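Local coordinates for glucosamine-6-phosphate deaminase (Thermotoga maritima, PDB 1J5X), which is an SIS-domain alpha/beta protein that carries two parallel beta-sheets flanked by helices, at residues C60-N65 and I158-S163; Y72-V77 and L103-S108; E115-N120 and E138-K143; E195-S200 and A315-Y320; F265-S270 and F309-P314. All coordinates share one frame; numbering follows the deposited sequence.

How the interactions relate
Interactions 1, 2 and 3 lie in the SIS-type part of the chain, round a parallel sheet with strand 102-107 in the middle. Interaction 5 involves strand 262-267 of the second parallel sheet, and interaction 4 lies next to it through helix 313-326, which both use; their centres are about 11 Å apart. Along the chain, interactions 2 and 3 follow one another inside the loop closed by interaction 1, and interaction 5 is nested inside interaction 4. Interactions 1 and 2, with centres about 15 Å apart, share one helix, 62-78. Interaction 1 lies near the chain centre and touches interaction 4, Thr161 CB being 3.4 Å from Gln316 OE1. Interactions 3 and 4, with centres about 32 Å apart, lie on opposite sides of that centre.

Interaction 1. Residues C60-N65 and I158-S163; sequences CGSSYN and IVMTKS
Selenomethionine Met160 lays its selenium against the first turn of helix 62-78. The apolar part of the contact is small: Met160 SE is 3.6 Å from Ser62 CB, and the terminal methyl CE approaches the same carbon to 3.7 Å. The bend at chi3 (49°) folds CE back so that both atoms meet this one methylene. Ser63 OG passes Met160 SE at 4.0 Å, alongside rather than bonded.

The polar link runs through one water. It is 2.6 Å from Ser62 OG and accepts from Met160 N at 3.1 Å, which gives this buried backbone N-H a partner. Lys233 NZ bonds both Ser62 OG and Met160 O, fastening the two segments a second time.

Gly61 is the N-cap of helix 62-78, and Met160 comes just before Thr161, the N-cap of helix 162-179. Helix 222-238, which supplies Lys233, packs on Ser62 through Leu232, while Cys60 rests on helix 114-125.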
# COMPACT_ATOMS: atom_id res chain seq x y z
N CYS A 60 -6.36 -3.99 -9.01
CA CYS A 60 -6.18 -5.40 -8.64
C CYS A 60 -4.92 -5.66 -7.83
O CYS A 60 -3.88 -5.02 -8.10
CB CYS A 60 -6.07 -6.29 -9.90
SG CYS A 60 -7.47 -6.16 -11.04
N GLY A 61 -5.03 -6.56 -6.86
CA GLY A 61 -3.86 -6.96 -6.06
C GLY A 61 -3.26 -5.77 -5.32
O GLY A 61 -4.01 -5.02 -4.63
N SER A 62 -1.94 -5.59 -5.41
CA SER A 62 -1.32 -4.41 -4.76
C SER A 62 -1.97 -3.12 -5.19
O SER A 62 -2.01 -2.16 -4.39
CB SER A 62 0.19 -4.26 -5.08
OG SER A 62 0.81 -5.46 -4.75
N SER A 63 -2.46 -3.06 -6.44
CA SER A 63 -3.08 -1.81 -6.91
C SER A 63 -4.48 -1.63 -6.28
O SER A 63 -5.02 -0.52 -6.20
CB SER A 63 -3.16 -1.78 -8.42
OG SER A 63 -1.92 -1.30 -9.00
N TYR A 64 -5.09 -2.73 -5.88
CA TYR A 64 -6.37 -2.58 -5.19
C TYR A 64 -6.01 -2.10 -3.80
O TYR A 64 -6.72 -1.28 -3.20
CB TYR A 64 -7.15 -3.91 -5.09
CG TYR A 64 -8.25 -3.88 -4.05
CD1 TYR A 64 -9.44 -3.15 -4.27
CD2 TYR A 64 -8.03 -4.48 -2.78
CE1 TYR A 64 -10.41 -2.98 -3.26
CE2 TYR A 64 -9.02 -4.31 -1.72
CZ TYR A 64 -10.18 -3.54 -1.99
OH TYR A 64 -11.07 -3.23 -0.97
N ASN A 65 -4.95 -2.67 -3.22
CA ASN A 65 -4.59 -2.19 -1.88
C ASN A 65 -4.23 -0.71 -1.87
O ASN A 65 -4.50 0.01 -0.88
CB ASN A 65 -3.41 -3.01 -1.30
CG ASN A 65 -3.79 -4.47 -1.11
OD1 ASN A 65 -4.94 -4.80 -0.77
ND2 ASN A 65 -2.83 -5.35 -1.30
N ILE A 158 8.60 -8.43 -10.23
CA ILE A 158 7.24 -8.97 -10.20
C ILE A 158 6.48 -8.30 -9.05
O ILE A 158 5.37 -7.83 -9.24
CB ILE A 158 7.22 -10.53 -9.89
CG1 ILE A 158 7.89 -11.29 -11.02
CG2 ILE A 158 5.77 -11.05 -9.72
CD1 ILE A 158 7.65 -10.63 -12.38
N VAL A 159 7.08 -8.29 -7.86
CA VAL A 159 6.41 -7.69 -6.71
C VAL A 159 6.52 -6.18 -6.69
O VAL A 159 7.60 -5.60 -6.91
CB VAL A 159 6.98 -8.28 -5.41
CG1 VAL A 159 6.30 -7.67 -4.18
CG2 VAL A 159 6.77 -9.78 -5.44
N MSE A 160 5.37 -5.52 -6.48
CA MSE A 160 5.37 -4.07 -6.39
C MSE A 160 5.95 -3.66 -5.06
O MSE A 160 5.61 -4.21 -4.02
CB MSE A 160 3.93 -3.54 -6.52
CG MSE A 160 3.54 -3.39 -7.95
SE MSE A 160 1.62 -2.89 -8.13
CE MSE A 160 1.72 -1.44 -6.83
N THR A 161 6.85 -2.65 -5.10
CA THR A 161 7.48 -2.19 -3.89
C THR A 161 7.38 -0.67 -3.89
O THR A 161 6.37 -0.10 -3.41
CB THR A 161 9.02 -2.68 -3.78
OG1 THR A 161 9.75 -2.33 -4.97
CG2 THR A 161 9.06 -4.19 -3.59
N LYS A 162 8.37 -0.03 -4.46
CA LYS A 162 8.44 1.44 -4.50
C LYS A 162 7.29 2.10 -5.26
O LYS A 162 6.91 3.21 -4.94
CB LYS A 162 9.76 1.89 -5.15
CG LYS A 162 9.88 1.60 -6.63
CD LYS A 162 11.31 1.97 -7.10
CE LYS A 162 11.43 2.27 -8.58
NZ LYS A 162 12.83 2.62 -9.04
N SER A 163 6.71 1.41 -6.24
CA SER A 163 5.63 2.03 -7.00
C SER A 163 4.40 2.26 -6.09
O SER A 163 3.67 3.24 -6.29
CB SER A 163 5.19 1.16 -8.21
OG SER A 163 4.71 -0.09 -7.82
O HOH W 1 2.69 -6.88 -5.81

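Interaction 2. Residues Y72-V77 and L103-S108; sequences YYFERV and LAFLFS
Phe74 of helix 62-78 and Phe105 of strand 102-107 meet ring to ring between a helix and the central strand of the parallel sheet, in the alpha/beta sandwich of the SIS domain. The two side chains point at each other from opposite directions and bridge backbones whose nearest CA atoms, those of Phe74 and Phe105, are 11.6 Å apart.

Phe105 holds a common side-chain conformation, with CG anti to its carbonyl carbon and beside the backbone N (chi1 -74°), which points the ring toward the helix. The chi1 of Phe74, at -98°, is swung well away from the staggered value near -60°, and at this rotation its far end lies against Phe105. The planes of the Phe74 and Phe105 rings are inclined at 71° with centroids 5.6 Å apart, an oblique aromatic pair.

Phe57 of the adjoining strand 54-59 completes an aromatic cluster: its ring stacks with that of Phe105 and meets that of Phe74 edge-to-face. Ile131 of strand 128-134 also touches Phe105. Both phenylalanines are buried, and the attraction is wholly apolar, with no hydrogen bond between the segments. The two rings touch through their far corners, Phe74 CZ lying 4.1 Å from Phe105 CZ and Phe74 CE2 4.2 Å from that same atom.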
# COMPACT_ATOMS: atom_id res chain seq x y z
N TYR A 72 -9.42 6.04 1.47
CA TYR A 72 -9.64 6.54 2.86
C TYR A 72 -9.13 7.99 2.95
O TYR A 72 -9.79 8.88 3.49
CB TYR A 72 -8.86 5.78 3.93
CG TYR A 72 -9.38 4.43 4.35
CD1 TYR A 72 -10.44 4.32 5.24
CD2 TYR A 72 -8.79 3.27 3.90
CE1 TYR A 72 -10.91 3.08 5.66
CE2 TYR A 72 -9.22 2.05 4.29
CZ TYR A 72 -10.29 1.94 5.18
OH TYR A 72 -10.71 0.71 5.60
N TYR A 73 -7.91 8.21 2.46
CA TYR A 73 -7.32 9.55 2.55
C TYR A 73 -8.10 10.62 1.80
O TYR A 73 -8.26 11.77 2.28
CB TYR A 73 -5.87 9.51 2.08
CG TYR A 73 -5.05 10.69 2.55
CD1 TYR A 73 -4.70 10.84 3.90
CD2 TYR A 73 -4.65 11.68 1.67
CE1 TYR A 73 -3.98 11.95 4.35
CE2 TYR A 73 -3.92 12.79 2.10
CZ TYR A 73 -3.59 12.93 3.44
OH TYR A 73 -2.94 14.06 3.90
N PHE A 74 -8.55 10.30 0.59
CA PHE A 74 -9.36 11.27 -0.16
C PHE A 74 -10.64 11.67 0.55
O PHE A 74 -11.01 12.85 0.61
CB PHE A 74 -9.76 10.72 -1.53
CG PHE A 74 -8.87 11.21 -2.61
CD1 PHE A 74 -7.52 10.88 -2.61
CD2 PHE A 74 -9.38 11.99 -3.67
CE1 PHE A 74 -6.69 11.29 -3.63
CE2 PHE A 74 -8.56 12.42 -4.70
CZ PHE A 74 -7.22 12.08 -4.69
N GLU A 75 -11.33 10.68 1.10
CA GLU A 75 -12.55 10.97 1.83
C GLU A 75 -12.18 11.82 3.06
O GLU A 75 -12.89 12.77 3.40
CB GLU A 75 -13.22 9.70 2.34
CG GLU A 75 -14.47 9.99 3.13
CD GLU A 75 -15.29 8.75 3.57
OE1 GLU A 75 -14.71 7.69 3.88
OE2 GLU A 75 -16.53 8.86 3.64
N ARG A 76 -11.07 11.49 3.69
CA ARG A 76 -10.63 12.21 4.90
C ARG A 76 -10.29 13.68 4.62
O ARG A 76 -10.73 14.61 5.33
CB ARG A 76 -9.39 11.52 5.51
CG ARG A 76 -8.89 12.15 6.83
CD ARG A 76 -7.67 11.48 7.42
NE ARG A 76 -7.84 10.04 7.66
CZ ARG A 76 -8.54 9.50 8.65
NH1 ARG A 76 -9.17 10.29 9.54
NH2 ARG A 76 -8.64 8.17 8.77
N VAL A 77 -9.49 13.92 3.60
CA VAL A 77 -9.09 15.30 3.36
C VAL A 77 -9.96 16.10 2.43
O VAL A 77 -10.00 17.34 2.56
CB VAL A 77 -7.60 15.42 2.89
CG1 VAL A 77 -6.68 14.65 3.86
CG2 VAL A 77 -7.44 14.93 1.47
N LEU A 103 -16.11 10.23 -11.05
CA LEU A 103 -14.71 10.21 -11.49
C LEU A 103 -14.15 8.89 -10.96
O LEU A 103 -14.51 8.49 -9.85
CB LEU A 103 -13.95 11.36 -10.85
CG LEU A 103 -12.47 11.46 -11.21
CD1 LEU A 103 -12.29 11.74 -12.72
CD2 LEU A 103 -11.81 12.59 -10.42
N ALA A 104 -13.32 8.18 -11.74
CA ALA A 104 -12.76 6.91 -11.31
C ALA A 104 -11.27 6.86 -11.57
O ALA A 104 -10.82 7.16 -12.67
CB ALA A 104 -13.44 5.76 -12.05
N PHE A 105 -10.50 6.52 -10.55
CA PHE A 105 -9.06 6.38 -10.72
C PHE A 105 -8.90 4.87 -10.96
O PHE A 105 -9.32 4.03 -10.15
CB PHE A 105 -8.25 6.75 -9.47
CG PHE A 105 -8.16 8.24 -9.20
CD1 PHE A 105 -9.28 8.95 -8.71
CD2 PHE A 105 -6.95 8.90 -9.35
CE1 PHE A 105 -9.14 10.33 -8.38
CE2 PHE A 105 -6.82 10.24 -9.02
CZ PHE A 105 -7.91 10.95 -8.54
N LEU A 106 -8.29 4.52 -12.09
CA LEU A 106 -8.04 3.09 -12.47
C LEU A 106 -6.50 2.83 -12.32
O LEU A 106 -5.70 3.60 -12.85
CB LEU A 106 -8.47 2.88 -13.94
CG LEU A 106 -9.94 2.75 -14.34
CD1 LEU A 106 -10.42 1.37 -14.07
CD2 LEU A 106 -10.79 3.79 -13.62
N PHE A 107 -6.11 1.80 -11.58
CA PHE A 107 -4.70 1.52 -11.33
C PHE A 107 -4.23 0.22 -11.99
O PHE A 107 -4.83 -0.83 -11.79
CB PHE A 107 -4.44 1.34 -9.84
CG PHE A 107 -4.78 2.54 -8.99
CD1 PHE A 107 -6.10 2.83 -8.68
CD2 PHE A 107 -3.76 3.38 -8.52
CE1 PHE A 107 -6.41 3.96 -7.90
CE2 PHE A 107 -4.04 4.54 -7.73
CZ PHE A 107 -5.38 4.83 -7.42
N SER A 108 -3.15 0.31 -12.74
CA SER A 108 -2.56 -0.93 -13.32
C SER A 108 -1.12 -0.47 -13.62
O SER A 108 -0.92 0.34 -14.52
CB SER A 108 -3.24 -1.34 -14.65
OG SER A 108 -2.43 -2.41 -15.23

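Interaction 3. Residues E115-N120 and E138-K143; sequences EVLLAN and ESRLAK
Leu117 of helix 114-125 pushes its two methyls against the first turn of helix 140-144. Just before that turn, Ser139 is the N-cap: its OG accepts from Ala142 N at 3.3 Å, with an N-H...O angle of 158°, and so ties down the helix start that Leu117 meets.

Arg140 comes next and folds over the leucine. Its chain bends at chi3 (48°), turning one face of the guanidinium to Leu117 CD1, which sits 3.3 Å from Arg140 NE and lies above the plane, toward its rim. The same methyl, Leu117 CD1, is 3.5 Å from Arg140 CB, so the arginine wraps it with both ends of its chain. Arg140 NE also forms a salt bridge with Glu144, one turn on, at the exposed edge of the contact.

At Leu141 the contact turns inward. Leu117 CD2 lies 3.6 Å from Leu141 N, while Leu141 CD2, carried by a CG anti to the backbone N (chi1 -172°), meets Val116 CG1 at 4.1 Å. Val116 in turn packs on Leu106 of strand 102-107. This is helix-to-helix packing beside the parallel sheet of an SIS-type alpha/beta fold, joining the helices that follow strands 102-107 and 128-134.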
# COMPACT_ATOMS: atom_id res chain seq x y z
N GLU A 115 -8.57 -6.97 -16.40
CA GLU A 115 -9.70 -6.55 -15.57
C GLU A 115 -9.81 -5.03 -15.45
O GLU A 115 -10.90 -4.49 -15.41
CB GLU A 115 -9.54 -7.20 -14.20
CG GLU A 115 -9.82 -8.68 -14.23
CD GLU A 115 -9.23 -9.35 -13.01
OE1 GLU A 115 -9.79 -9.09 -11.90
OE2 GLU A 115 -8.21 -10.07 -13.11
N VAL A 116 -8.66 -4.33 -15.45
CA VAL A 116 -8.67 -2.87 -15.28
C VAL A 116 -9.13 -2.24 -16.57
O VAL A 116 -9.83 -1.24 -16.56
CB VAL A 116 -7.25 -2.36 -14.85
CG1 VAL A 116 -7.23 -0.81 -14.72
CG2 VAL A 116 -6.91 -2.98 -13.53
N LEU A 117 -8.71 -2.83 -17.72
CA LEU A 117 -9.15 -2.31 -19.00
C LEU A 117 -10.65 -2.58 -19.20
O LEU A 117 -11.40 -1.76 -19.77
CB LEU A 117 -8.31 -2.95 -20.14
CG LEU A 117 -6.89 -2.37 -20.07
CD1 LEU A 117 -6.01 -3.22 -21.08
CD2 LEU A 117 -6.92 -0.89 -20.45
N LEU A 118 -11.11 -3.73 -18.74
CA LEU A 118 -12.55 -3.99 -18.88
C LEU A 118 -13.31 -3.01 -18.00
O LEU A 118 -14.35 -2.47 -18.40
CB LEU A 118 -12.90 -5.40 -18.44
CG LEU A 118 -12.37 -6.47 -19.42
CD1 LEU A 118 -12.48 -7.86 -18.80
CD2 LEU A 118 -13.18 -6.39 -20.71
N ALA A 119 -12.79 -2.80 -16.79
CA ALA A 119 -13.44 -1.85 -15.87
C ALA A 119 -13.49 -0.45 -16.47
O ALA A 119 -14.49 0.26 -16.37
CB ALA A 119 -12.68 -1.85 -14.48
N ASN A 120 -12.38 -0.02 -17.09
CA ASN A 120 -12.31 1.28 -17.71
C ASN A 120 -13.41 1.41 -18.76
O ASN A 120 -14.10 2.42 -18.85
CB ASN A 120 -10.90 1.43 -18.37
CG ASN A 120 -10.72 2.77 -19.05
OD1 ASN A 120 -10.86 3.83 -18.40
ND2 ASN A 120 -10.36 2.73 -20.37
N GLU A 138 2.98 3.65 -22.92
CA GLU A 138 2.47 3.09 -24.16
C GLU A 138 1.42 2.02 -23.89
O GLU A 138 0.96 1.34 -24.83
CB GLU A 138 3.64 2.46 -24.97
CG GLU A 138 4.66 3.50 -25.31
CD GLU A 138 5.78 2.98 -26.21
OE1 GLU A 138 6.08 1.75 -26.14
OE2 GLU A 138 6.34 3.85 -26.92
N SER A 139 1.02 1.86 -22.62
CA SER A 139 0.06 0.80 -22.28
C SER A 139 -1.36 1.16 -22.70
O SER A 139 -1.68 2.29 -23.00
CB SER A 139 0.06 0.50 -20.77
OG SER A 139 -0.44 1.65 -20.08
N ARG A 140 -2.18 0.12 -22.78
CA ARG A 140 -3.57 0.32 -23.15
C ARG A 140 -4.24 1.29 -22.12
O ARG A 140 -5.04 2.11 -22.51
CB ARG A 140 -4.30 -1.03 -23.15
CG ARG A 140 -3.92 -1.90 -24.38
CD ARG A 140 -4.83 -3.09 -24.50
NE ARG A 140 -6.21 -2.65 -24.36
CZ ARG A 140 -7.26 -3.46 -24.29
NH1 ARG A 140 -7.08 -4.78 -24.37
NH2 ARG A 140 -8.49 -2.96 -24.13
N LEU A 141 -3.93 1.15 -20.83
CA LEU A 141 -4.58 2.12 -19.87
C LEU A 141 -4.16 3.57 -20.17
O LEU A 141 -4.97 4.52 -20.09
CB LEU A 141 -4.23 1.71 -18.42
CG LEU A 141 -5.02 2.54 -17.34
CD1 LEU A 141 -6.49 2.30 -17.56
CD2 LEU A 141 -4.63 2.13 -15.91
N ALA A 142 -2.89 3.77 -20.55
CA ALA A 142 -2.44 5.11 -20.87
C ALA A 142 -3.18 5.63 -22.09
O ALA A 142 -3.53 6.82 -22.17
CB ALA A 142 -0.88 5.14 -21.14
N LYS A 143 -3.46 4.72 -23.01
CA LYS A 143 -4.12 5.13 -24.24
C LYS A 143 -5.65 5.10 -24.22
O LYS A 143 -6.26 5.82 -25.00
CB LYS A 143 -3.61 4.23 -25.40
CG LYS A 143 -2.17 4.47 -25.77
CD LYS A 143 -1.55 3.29 -26.60
CE LYS A 143 -0.22 3.74 -27.29
NZ LYS A 143 0.53 2.55 -27.87

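Interaction 4. Residues E195-S200 and A315-Y320; sequences EFFDIS and AQILGY
Ile317 carries this contact, pressing a single methyl, CD1, into the angle between Phe197 and Ser200 on helix 184-205. Its chain runs out from helix 313-326 with CG1 beside the backbone N (chi1 -69°) and CD1 extended (chi2 172°), which gives the methyl its full reach.

Phe197 receives it over a ring face. CD1 of Ile317 stands 4.1 Å from the Phe197 ring centroid, 26° off the normal, a CH-pi contact displaced toward the rim; the nearest ring atom is Phe197 CE2, 3.8 Å from Ile317 CD1. The ring leaves its helix with CG anti to the backbone N, and the two side chains cross at a slant.

Ser200 touches the same methyl from a second direction, through its methylene: Ser200 CB is 3.7 Å from Ile317 CD1. The Ser200 hydroxyl is engaged within its own helix, OG donating to Phe196 O at 2.8 Å from above the carbonyl plane. Ser200 N bonds that oxygen too, from the opposite face, so Phe196 O is gripped twice and the buried hydroxyl has an acceptor.

Helix 313-326 also reaches the second sheet, Leu318 touching Phe265. Ile317 continues along helix 184-205 to Trp201 and Ile204, while Thr21 and Lys24 of the N-terminal helix 15-25 pack on Phe197, making a three-helix junction.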
# COMPACT_ATOMS: atom_id res chain seq x y z
N GLU A 195 16.69 7.24 6.91
CA GLU A 195 16.86 6.79 8.28
C GLU A 195 15.76 5.77 8.63
O GLU A 195 16.00 4.76 9.30
CB GLU A 195 16.79 8.00 9.25
CG GLU A 195 16.72 7.62 10.74
CD GLU A 195 16.89 8.83 11.68
OE1 GLU A 195 16.78 9.99 11.22
OE2 GLU A 195 17.10 8.61 12.89
N PHE A 196 14.54 6.04 8.17
CA PHE A 196 13.42 5.12 8.46
C PHE A 196 13.75 3.73 7.94
O PHE A 196 13.54 2.71 8.63
CB PHE A 196 12.12 5.61 7.76
CG PHE A 196 10.93 4.72 7.99
CD1 PHE A 196 10.44 4.49 9.29
CD2 PHE A 196 10.23 4.13 6.91
CE1 PHE A 196 9.31 3.70 9.49
CE2 PHE A 196 9.09 3.34 7.14
CZ PHE A 196 8.65 3.14 8.39
N PHE A 197 14.28 3.71 6.73
CA PHE A 197 14.65 2.46 6.06
C PHE A 197 15.75 1.73 6.83
O PHE A 197 15.63 0.54 7.16
CB PHE A 197 15.09 2.78 4.63
CG PHE A 197 15.60 1.56 3.87
CD1 PHE A 197 16.92 1.10 4.04
CD2 PHE A 197 14.74 0.83 3.04
CE1 PHE A 197 17.37 -0.07 3.38
CE2 PHE A 197 15.18 -0.33 2.38
CZ PHE A 197 16.49 -0.79 2.55
N ASP A 198 16.81 2.46 7.19
CA ASP A 198 17.92 1.85 7.91
C ASP A 198 17.49 1.33 9.28
O ASP A 198 17.93 0.27 9.68
CB ASP A 198 19.12 2.84 8.03
CG ASP A 198 19.69 3.26 6.66
OD1 ASP A 198 19.52 2.53 5.65
OD2 ASP A 198 20.33 4.33 6.58
N ILE A 199 16.65 2.07 10.01
CA ILE A 199 16.19 1.59 11.30
C ILE A 199 15.37 0.30 11.06
O ILE A 199 15.46 -0.69 11.83
CB ILE A 199 15.27 2.65 12.04
CG1 ILE A 199 16.14 3.86 12.49
CG2 ILE A 199 14.54 1.99 13.23
CD1 ILE A 199 15.35 5.10 13.02
N SER A 200 14.51 0.36 10.04
CA SER A 200 13.64 -0.79 9.73
C SER A 200 14.50 -2.02 9.46
O SER A 200 14.29 -3.09 10.06
CB SER A 200 12.76 -0.48 8.50
OG SER A 200 11.82 0.53 8.80
N ALA A 315 7.29 -3.99 6.09
CA ALA A 315 6.82 -5.31 5.61
C ALA A 315 7.53 -5.77 4.33
O ALA A 315 7.75 -6.97 4.16
CB ALA A 315 5.24 -5.27 5.40
N GLN A 316 7.93 -4.85 3.45
CA GLN A 316 8.68 -5.25 2.25
C GLN A 316 10.05 -5.81 2.70
O GLN A 316 10.56 -6.73 2.11
CB GLN A 316 8.99 -4.05 1.38
CG GLN A 316 7.79 -3.37 0.72
CD GLN A 316 8.20 -2.05 0.07
OE1 GLN A 316 9.25 -1.96 -0.48
NE2 GLN A 316 7.35 -1.03 0.14
N ILE A 317 10.65 -5.18 3.72
CA ILE A 317 11.93 -5.65 4.25
C ILE A 317 11.74 -6.99 4.97
O ILE A 317 12.59 -7.89 4.86
CB ILE A 317 12.57 -4.55 5.21
CG1 ILE A 317 13.00 -3.36 4.37
CG2 ILE A 317 13.74 -5.14 6.04
CD1 ILE A 317 13.48 -2.11 5.24
N LEU A 318 10.64 -7.14 5.69
CA LEU A 318 10.35 -8.40 6.36
C LEU A 318 10.22 -9.47 5.27
O LEU A 318 10.83 -10.55 5.37
CB LEU A 318 9.04 -8.32 7.14
CG LEU A 318 8.60 -9.66 7.78
CD1 LEU A 318 9.62 -10.16 8.87
CD2 LEU A 318 7.27 -9.42 8.44
N GLY A 319 9.48 -9.15 4.21
CA GLY A 319 9.27 -10.15 3.17
C GLY A 319 10.61 -10.59 2.58
O GLY A 319 10.87 -11.81 2.38
N TYR A 320 11.43 -9.60 2.26
CA TYR A 320 12.74 -9.88 1.65
C TYR A 320 13.61 -10.74 2.58
O TYR A 320 14.10 -11.82 2.21
CB TYR A 320 13.45 -8.59 1.32
CG TYR A 320 14.76 -8.87 0.62
CD1 TYR A 320 15.93 -9.11 1.35
CD2 TYR A 320 14.82 -8.97 -0.78
CE1 TYR A 320 17.12 -9.44 0.69
CE2 TYR A 320 15.99 -9.31 -1.43
CZ TYR A 320 17.14 -9.54 -0.69
OH TYR A 320 18.30 -9.92 -1.38

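Interaction 5. Residues F265-S270 and F309-P314; sequences FMQKVS and FLRTVP
Bent at chi2 (-67°), the side chain of Gln267 turns its amide toward Arg311, whose own chain stays extended from CG to NE and slides past it in the opposite direction. Arg311 NH1 thereby donates to Gln267 OE1 at 2.8 Å, with an N-H...O angle of 150°; the oxygen lies near the guanidinium plane, although the amide and guanidinium planes are 68° apart. A weak bond, Gln267 NE2 to Arg311 O at 3.4 Å, returns from the amide to the backbone.

The buried guanidinium has further partners: NE donates to Ser307 OG, NH1 to Val293 O and NH2 to Ser302 O, a network that fixes its rotation. Beside this polar pair, Phe265 CE2 packs on Pro314 CB at 3.9 Å, with Pro314 O at the ring edge.

Strand 262-267, inside the second parallel sheet between strands 214-218 and 289-293, thus meets the turn leading into helix 313-326. Helix 222-238 touches Arg311 through Phe223 and Val226, and helix 184-205 packs on Pro314.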
# COMPACT_ATOMS: atom_id res chain seq x y z
N PHE A 265 2.92 -7.01 13.12
CA PHE A 265 3.47 -5.68 12.85
C PHE A 265 2.25 -4.80 13.03
O PHE A 265 1.24 -4.96 12.32
CB PHE A 265 3.96 -5.52 11.43
CG PHE A 265 5.42 -5.82 11.25
CD1 PHE A 265 6.04 -6.82 12.02
CD2 PHE A 265 6.15 -5.19 10.27
CE1 PHE A 265 7.41 -7.16 11.77
CE2 PHE A 265 7.53 -5.55 10.02
CZ PHE A 265 8.12 -6.54 10.80
N MSE A 266 2.31 -3.92 14.01
CA MSE A 266 1.22 -3.08 14.36
C MSE A 266 1.53 -1.63 13.96
O MSE A 266 2.55 -1.06 14.39
CB MSE A 266 0.99 -3.17 15.87
CG MSE A 266 -0.22 -2.36 16.34
SE MSE A 266 -0.51 -2.57 18.28
CE MSE A 266 0.27 -4.29 18.54
N GLN A 267 0.64 -1.03 13.15
CA GLN A 267 0.82 0.37 12.71
C GLN A 267 0.20 1.29 13.75
O GLN A 267 -1.04 1.35 13.89
CB GLN A 267 0.09 0.61 11.41
CG GLN A 267 0.54 -0.32 10.25
CD GLN A 267 1.97 -0.07 9.76
OE1 GLN A 267 2.51 1.04 9.87
NE2 GLN A 267 2.58 -1.11 9.15
N LYS A 268 1.04 1.98 14.53
CA LYS A 268 0.48 2.88 15.57
C LYS A 268 -0.23 4.12 14.99
O LYS A 268 0.23 4.66 14.02
CB LYS A 268 1.62 3.40 16.46
CG LYS A 268 2.39 2.28 17.20
CD LYS A 268 3.45 2.87 18.24
CE LYS A 268 2.70 3.49 19.43
NZ LYS A 268 1.96 2.46 20.24
N VAL A 269 -1.30 4.61 15.62
CA VAL A 269 -1.97 5.81 15.08
C VAL A 269 -2.09 6.83 16.24
O VAL A 269 -2.09 6.45 17.44
CB VAL A 269 -3.45 5.53 14.52
CG1 VAL A 269 -3.45 4.43 13.46
CG2 VAL A 269 -4.34 5.17 15.58
N SER A 270 -2.19 8.10 15.88
CA SER A 270 -2.24 9.19 16.87
C SER A 270 -3.22 8.94 17.98
O SER A 270 -4.36 8.62 17.73
CB SER A 270 -2.61 10.54 16.21
OG SER A 270 -1.83 10.77 15.05
N PHE A 309 2.46 6.55 3.09
CA PHE A 309 3.29 6.22 1.93
C PHE A 309 4.66 5.57 2.27
O PHE A 309 5.36 5.04 1.38
CB PHE A 309 3.44 7.42 1.04
CG PHE A 309 4.41 8.46 1.56
CD1 PHE A 309 3.95 9.46 2.43
CD2 PHE A 309 5.78 8.41 1.22
CE1 PHE A 309 4.87 10.39 2.95
CE2 PHE A 309 6.68 9.32 1.71
CZ PHE A 309 6.24 10.33 2.59
N LEU A 310 5.06 5.62 3.53
CA LEU A 310 6.29 4.96 3.94
C LEU A 310 6.00 3.66 4.70
O LEU A 310 6.89 2.84 4.90
CB LEU A 310 7.05 5.82 4.92
CG LEU A 310 7.65 7.17 4.48
CD1 LEU A 310 8.23 7.90 5.72
CD2 LEU A 310 8.79 6.88 3.47
N ARG A 311 4.77 3.48 5.19
CA ARG A 311 4.56 2.37 6.10
C ARG A 311 4.52 0.93 5.62
O ARG A 311 4.36 0.04 6.46
CB ARG A 311 3.37 2.64 7.04
CG ARG A 311 3.73 3.73 8.17
CD ARG A 311 2.43 4.23 8.81
NE ARG A 311 2.67 5.06 10.02
CZ ARG A 311 2.65 4.58 11.26
NH1 ARG A 311 2.42 3.27 11.48
NH2 ARG A 311 2.84 5.43 12.31
N THR A 312 4.60 0.72 4.32
CA THR A 312 4.72 -0.69 3.85
C THR A 312 6.21 -1.08 3.76
O THR A 312 6.55 -2.24 3.57
CB THR A 312 4.03 -0.97 2.48
OG1 THR A 312 4.65 -0.24 1.42
CG2 THR A 312 2.53 -0.60 2.56
N VAL A 313 7.10 -0.13 3.93
CA VAL A 313 8.54 -0.44 3.85
C VAL A 313 8.97 -1.53 4.86
O VAL A 313 9.67 -2.49 4.49
CB VAL A 313 9.38 0.85 4.05
CG1 VAL A 313 10.88 0.51 4.20
CG2 VAL A 313 9.21 1.75 2.86
N PRO A 314 8.58 -1.42 6.12
CA PRO A 314 8.98 -2.47 7.05
C PRO A 314 8.54 -3.87 6.56
O PRO A 314 9.29 -4.83 6.63
CB PRO A 314 8.25 -2.08 8.32
CG PRO A 314 8.28 -0.54 8.27
CD PRO A 314 7.88 -0.29 6.82